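Local coordinates for protein DNA-3-methyladenine glycosidase II, putative (Deinococcus radiodurans, PDB 2YG9) that is a putative DNA glycosylase of the helix-rich HhH-GPD superfamily of base excision DNA repair proteins, at residues F62-L74 and K115-V127. Residues are numbered along the deposited sequence; the frame is centred on the assembly and turned at random. Where two conformers were deposited one is given.
Sequences FGRLVRSVAGQQL and KVRTVQAAAAAAV
Lys-115 reaches across to the C-terminal end of helix 61-71 and binds two carbonyls there. Its NZ donates to Ala-70 O at 2.7 Å, coming from above the carbonyl plane (51° out of it), and to Gln-72 O at 2.8 Å, in plane and on a lone pair. With CG anti to the carbonyl carbon (chi1 -72°), the extended chain spans the gap and delivers the ammonium, its methylenes running past Val-69 O and its end meeting Leu-74 tip to tip. The two carbonyl oxygens, one near the helix C-terminus and one in the type II turn from Gly-71 to Leu-74, probably stabilise the positive charge. About one turn along helix 113-127, Thr-118 CG2 meets Val-69 CG1 at 3.6 Å; the latter also touches Val-119 CG2, while Val-66 CG2 faces Val-119 CG1 at 4.3 Å. At the far end Phe-62 turns its ring edge to the backbone of the other helix, CE1 lying 3.6 Å from Ala-123 N, and Val-66 CG2, from Phe-62's own helix, lies over one ring face, offset toward its rim. In the next shell, Phe-133 packs edge-to-face with Phe-62, Leu-86 of helix 76-87 backs Val-66, and Thr-118 OG1 hydrogen-bonds to Pro-152 O and Ala-114 O. The axes, 9.7 Å apart at 170°, define an antiparallel helix pair, with Ala-122, Ala-123 and Ala-126 beside the Phe-62 ring, within the helical HhH-GPD fold.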
loop_
_atom_site.group_PDB
_atom_site.type_symbol
_atom_site.label_atom_id
_atom_site.label_comp_id
_atom_site.label_asym_id
_atom_site.label_seq_id
_atom_site.Cartn_x
_atom_site.Cartn_y
_atom_site.Cartn_z
ATOM N N PHE A 62 -10.324 -6.304 -3.618
ATOM C CA PHE A 62 -11.316 -6.030 -2.591
ATOM C C PHE A 62 -10.932 -6.631 -1.229
ATOM O O PHE A 62 -10.847 -5.930 -0.236
ATOM C CB PHE A 62 -12.727 -6.461 -3.006
ATOM C CG PHE A 62 -13.730 -6.204 -1.944
ATOM C CD1 PHE A 62 -14.185 -4.926 -1.731
ATOM C CD2 PHE A 62 -14.126 -7.216 -1.074
ATOM C CE1 PHE A 62 -15.092 -4.654 -0.707
ATOM C CE2 PHE A 62 -15.042 -6.971 -0.056
ATOM C CZ PHE A 62 -15.505 -5.670 0.144
ATOM N N GLY A 63 -10.700 -7.931 -1.199
ATOM C CA GLY A 63 -10.260 -8.625 -0.017
ATOM C C GLY A 63 -8.980 -8.045 0.566
ATOM O O GLY A 63 -8.880 -7.903 1.775
ATOM N N ARG A 64 -7.995 -7.709 -0.276
ATOM C CA ARG A 64 -6.779 -7.083 0.244
ATOM C C ARG A 64 -7.029 -5.710 0.834
ATOM O O ARG A 64 -6.369 -5.354 1.813
ATOM C CB ARG A 64 -5.677 -6.987 -0.786
ATOM C CG ARG A 64 -4.963 -8.342 -1.098
ATOM C CD ARG A 64 -4.102 -8.841 0.053
ATOM N NE ARG A 64 -2.990 -7.923 0.330
ATOM C CZ ARG A 64 -1.876 -7.822 -0.405
ATOM N NH1 ARG A 64 -1.666 -8.592 -1.448
ATOM N NH2 ARG A 64 -0.952 -6.939 -0.072
ATOM N N LEU A 65 -7.965 -4.971 0.242
ATOM C CA LEU A 65 -8.401 -3.687 0.790
ATOM C C LEU A 65 -8.965 -3.897 2.186
ATOM O O LEU A 65 -8.566 -3.203 3.126
ATOM C CB LEU A 65 -9.398 -2.947 -0.113
ATOM C CG LEU A 65 -9.762 -1.547 0.451
ATOM C CD1 LEU A 65 -8.528 -0.657 0.681
ATOM C CD2 LEU A 65 -10.769 -0.907 -0.448
ATOM N N VAL A 66 -9.852 -4.872 2.317
ATOM C CA VAL A 66 -10.507 -5.172 3.587
ATOM C C VAL A 66 -9.471 -5.635 4.604
ATOM O O VAL A 66 -9.494 -5.175 5.729
ATOM C CB VAL A 66 -11.644 -6.230 3.428
ATOM C CG1 VAL A 66 -12.066 -6.765 4.803
ATOM C CG2 VAL A 66 -12.819 -5.634 2.667
ATOM N N ARG A 67 -8.511 -6.468 4.171
ATOM C CA ARG A 67 -7.407 -6.890 5.064
ATOM C C ARG A 67 -6.632 -5.685 5.607
ATOM O O ARG A 67 -6.362 -5.612 6.788
ATOM C CB ARG A 67 -6.409 -7.826 4.361
ATOM C CG ARG A 67 -5.466 -8.529 5.348
ATOM C CD ARG A 67 -4.352 -9.250 4.647
ATOM N NE ARG A 67 -4.773 -10.544 4.109
ATOM C CZ ARG A 67 -4.772 -11.698 4.790
ATOM N NH1 ARG A 67 -4.419 -11.764 6.080
ATOM N NH2 ARG A 67 -5.161 -12.815 4.177
ATOM N N SER A 68 -6.295 -4.764 4.718
ATOM C CA SER A 68 -5.508 -3.584 5.075
ATOM C C SER A 68 -6.247 -2.759 6.148
ATOM O O SER A 68 -5.692 -2.440 7.217
ATOM C CB SER A 68 -5.233 -2.755 3.809
ATOM O OG SER A 68 -4.830 -1.430 4.138
ATOM N N VAL A 69 -7.515 -2.468 5.863
ATOM C CA VAL A 69 -8.353 -1.668 6.733
ATOM C C VAL A 69 -8.488 -2.325 8.110
ATOM O O VAL A 69 -8.250 -1.700 9.147
ATOM C CB VAL A 69 -9.750 -1.453 6.093
ATOM C CG1 VAL A 69 -10.734 -0.845 7.077
ATOM C CG2 VAL A 69 -9.615 -0.597 4.843
ATOM N N ALA A 70 -8.876 -3.584 8.100
ATOM C CA ALA A 70 -9.060 -4.359 9.322
ATOM C C ALA A 70 -7.821 -4.441 10.184
ATOM O O ALA A 70 -7.929 -4.375 11.399
ATOM C CB ALA A 70 -9.548 -5.744 8.998
ATOM N N GLY A 71 -6.654 -4.579 9.560
ATOM C CA GLY A 71 -5.406 -4.692 10.276
ATOM C C GLY A 71 -4.794 -3.419 10.845
ATOM O O GLY A 71 -3.856 -3.521 11.599
ATOM N N GLN A 72 -5.307 -2.238 10.474
ATOM C CA GLN A 72 -4.684 -0.954 10.832
ATOM C C GLN A 72 -4.583 -0.754 12.340
ATOM O O GLN A 72 -5.539 -0.980 13.057
ATOM C CB GLN A 72 -5.415 0.234 10.160
ATOM C CG GLN A 72 -4.989 0.454 8.715
ATOM C CD GLN A 72 -5.824 1.504 7.946
ATOM O OE1 GLN A 72 -6.852 1.981 8.424
ATOM N NE2 GLN A 72 -5.357 1.868 6.750
ATOM N N GLN A 73 -3.381 -0.373 12.808
ATOM C CA GLN A 73 -3.064 -0.202 14.251
ATOM C C GLN A 73 -3.003 -1.484 15.086
ATOM O O GLN A 73 -2.746 -1.406 16.280
ATOM C CB GLN A 73 -4.055 0.754 14.929
ATOM C CG GLN A 73 -3.897 2.214 14.541
ATOM C CD GLN A 73 -4.385 2.518 13.163
ATOM O OE1 GLN A 73 -5.566 2.259 12.827
ATOM N NE2 GLN A 73 -3.497 3.093 12.335
ATOM N N LEU A 74 -3.216 -2.652 14.481
ATOM C CA LEU A 74 -3.188 -3.913 15.219
ATOM C C LEU A 74 -1.835 -4.594 15.085
ATOM O O LEU A 74 -1.102 -4.337 14.136
ATOM C CB LEU A 74 -4.229 -4.880 14.656
ATOM C CG LEU A 74 -5.662 -4.391 14.509
ATOM C CD1 LEU A 74 -6.553 -5.615 14.272
ATOM C CD2 LEU A 74 -6.099 -3.602 15.724
ATOM N N LYS A 115 -13.715 1.207 11.239
ATOM C CA LYS A 115 -13.410 0.131 10.295
ATOM C C LYS A 115 -14.661 -0.547 9.787
ATOM O O LYS A 115 -14.757 -0.790 8.606
ATOM C CB LYS A 115 -12.456 -0.907 10.908
ATOM C CG LYS A 115 -11.039 -0.445 11.075
ATOM C CD LYS A 115 -10.292 -1.390 11.993
ATOM C CE LYS A 115 -8.782 -1.065 12.178
ATOM N NZ LYS A 115 -8.117 -2.161 12.946
ATOM N N VAL A 116 -15.673 -0.762 10.648
ATOM C CA VAL A 116 -16.998 -1.242 10.179
ATOM C C VAL A 116 -17.550 -0.403 9.038
ATOM O O VAL A 116 -17.983 -0.912 8.008
ATOM C CB VAL A 116 -18.056 -1.337 11.348
ATOM C CG1 VAL A 116 -19.475 -1.640 10.811
ATOM C CG2 VAL A 116 -17.623 -2.386 12.341
ATOM N N ARG A 117 -17.502 0.901 9.217
ATOM C CA ARG A 117 -18.041 1.862 8.278
ATOM C C ARG A 117 -17.278 1.852 6.969
ATOM O O ARG A 117 -17.869 1.889 5.874
ATOM C CB ARG A 117 -17.983 3.267 8.885
ATOM C CG ARG A 117 -18.309 4.396 7.920
ATOM C CD ARG A 117 -18.372 5.771 8.635
ATOM N NE ARG A 117 -19.488 5.839 9.587
ATOM C CZ ARG A 117 -20.778 5.955 9.269
ATOM N NH1 ARG A 117 -21.160 5.995 7.989
ATOM N NH2 ARG A 117 -21.706 6.027 10.242
ATOM N N THR A 118 -15.970 1.844 7.089
ATOM C CA THR A 118 -15.074 1.754 5.917
ATOM C C THR A 118 -15.318 0.487 5.124
ATOM O O THR A 118 -15.534 0.523 3.923
ATOM C CB THR A 118 -13.593 1.793 6.380
ATOM O OG1 THR A 118 -13.334 3.049 7.010
ATOM C CG2 THR A 118 -12.651 1.578 5.213
ATOM N N VAL A 119 -15.303 -0.653 5.805
ATOM C CA VAL A 119 -15.639 -1.947 5.179
ATOM C C VAL A 119 -17.040 -1.993 4.554
ATOM O O VAL A 119 -17.196 -2.464 3.413
ATOM C CB VAL A 119 -15.441 -3.156 6.153
ATOM C CG1 VAL A 119 -15.854 -4.440 5.462
ATOM C CG2 VAL A 119 -13.970 -3.273 6.619
ATOM N N GLN A 120 -18.064 -1.499 5.257
ATOM C CA GLN A 120 -19.367 -1.380 4.643
ATOM C C GLN A 120 -19.368 -0.492 3.425
ATOM O O GLN A 120 -20.033 -0.779 2.436
ATOM C CB GLN A 120 -20.404 -0.923 5.639
ATOM C CG GLN A 120 -20.614 -1.982 6.753
ATOM C CD GLN A 120 -21.514 -1.505 7.850
ATOM O OE1 GLN A 120 -21.547 -0.312 8.173
ATOM N NE2 GLN A 120 -22.330 -2.422 8.372
ATOM N N ALA A 121 -18.615 0.607 3.515
ATOM C CA ALA A 121 -18.568 1.589 2.455
ATOM C C ALA A 121 -17.921 0.998 1.216
ATOM O O ALA A 121 -18.403 1.221 0.089
ATOM C CB ALA A 121 -17.843 2.845 2.936
ATOM N N ALA A 122 -16.837 0.254 1.422
ATOM C CA ALA A 122 -16.081 -0.417 0.326
ATOM C C ALA A 122 -16.930 -1.506 -0.323
ATOM O O ALA A 122 -16.965 -1.602 -1.549
ATOM C CB ALA A 122 -14.766 -1.004 0.861
ATOM N N ALA A 123 -17.632 -2.322 0.482
ATOM C CA ALA A 123 -18.538 -3.349 -0.099
ATOM C C ALA A 123 -19.630 -2.679 -0.961
ATOM O O ALA A 123 -19.924 -3.134 -2.036
ATOM C CB ALA A 123 -19.165 -4.226 0.984
ATOM N N ALA A 124 -20.217 -1.596 -0.455
ATOM C CA ALA A 124 -21.294 -0.863 -1.113
ATOM C C ALA A 124 -20.807 -0.262 -2.394
ATOM O O ALA A 124 -21.499 -0.308 -3.389
ATOM C CB ALA A 124 -21.882 0.237 -0.159
ATOM N N ALA A 125 -19.560 0.190 -2.409
ATOM C CA ALA A 125 -18.970 0.799 -3.593
ATOM C C ALA A 125 -18.736 -0.256 -4.686
ATOM O O ALA A 125 -18.915 0.022 -5.876
ATOM C CB ALA A 125 -17.668 1.556 -3.204
ATOM N N ALA A 126 -18.395 -1.466 -4.267
ATOM C CA ALA A 126 -18.194 -2.596 -5.175
ATOM C C ALA A 126 -19.529 -3.046 -5.803
ATOM O O ALA A 126 -19.603 -3.249 -7.016
ATOM C CB ALA A 126 -17.495 -3.750 -4.438
ATOM N N VAL A 127 -20.586 -3.172 -5.005
ATOM C CA VAL A 127 -21.848 -3.713 -5.520
ATOM C C VAL A 127 -22.584 -2.675 -6.369
ATOM O O VAL A 127 -23.317 -3.043 -7.288
ATOM C CB VAL A 127 -22.733 -4.293 -4.410
ATOM C CG1 VAL A 127 -21.913 -5.350 -3.627
ATOM C CG2 VAL A 127 -23.298 -3.225 -3.522
#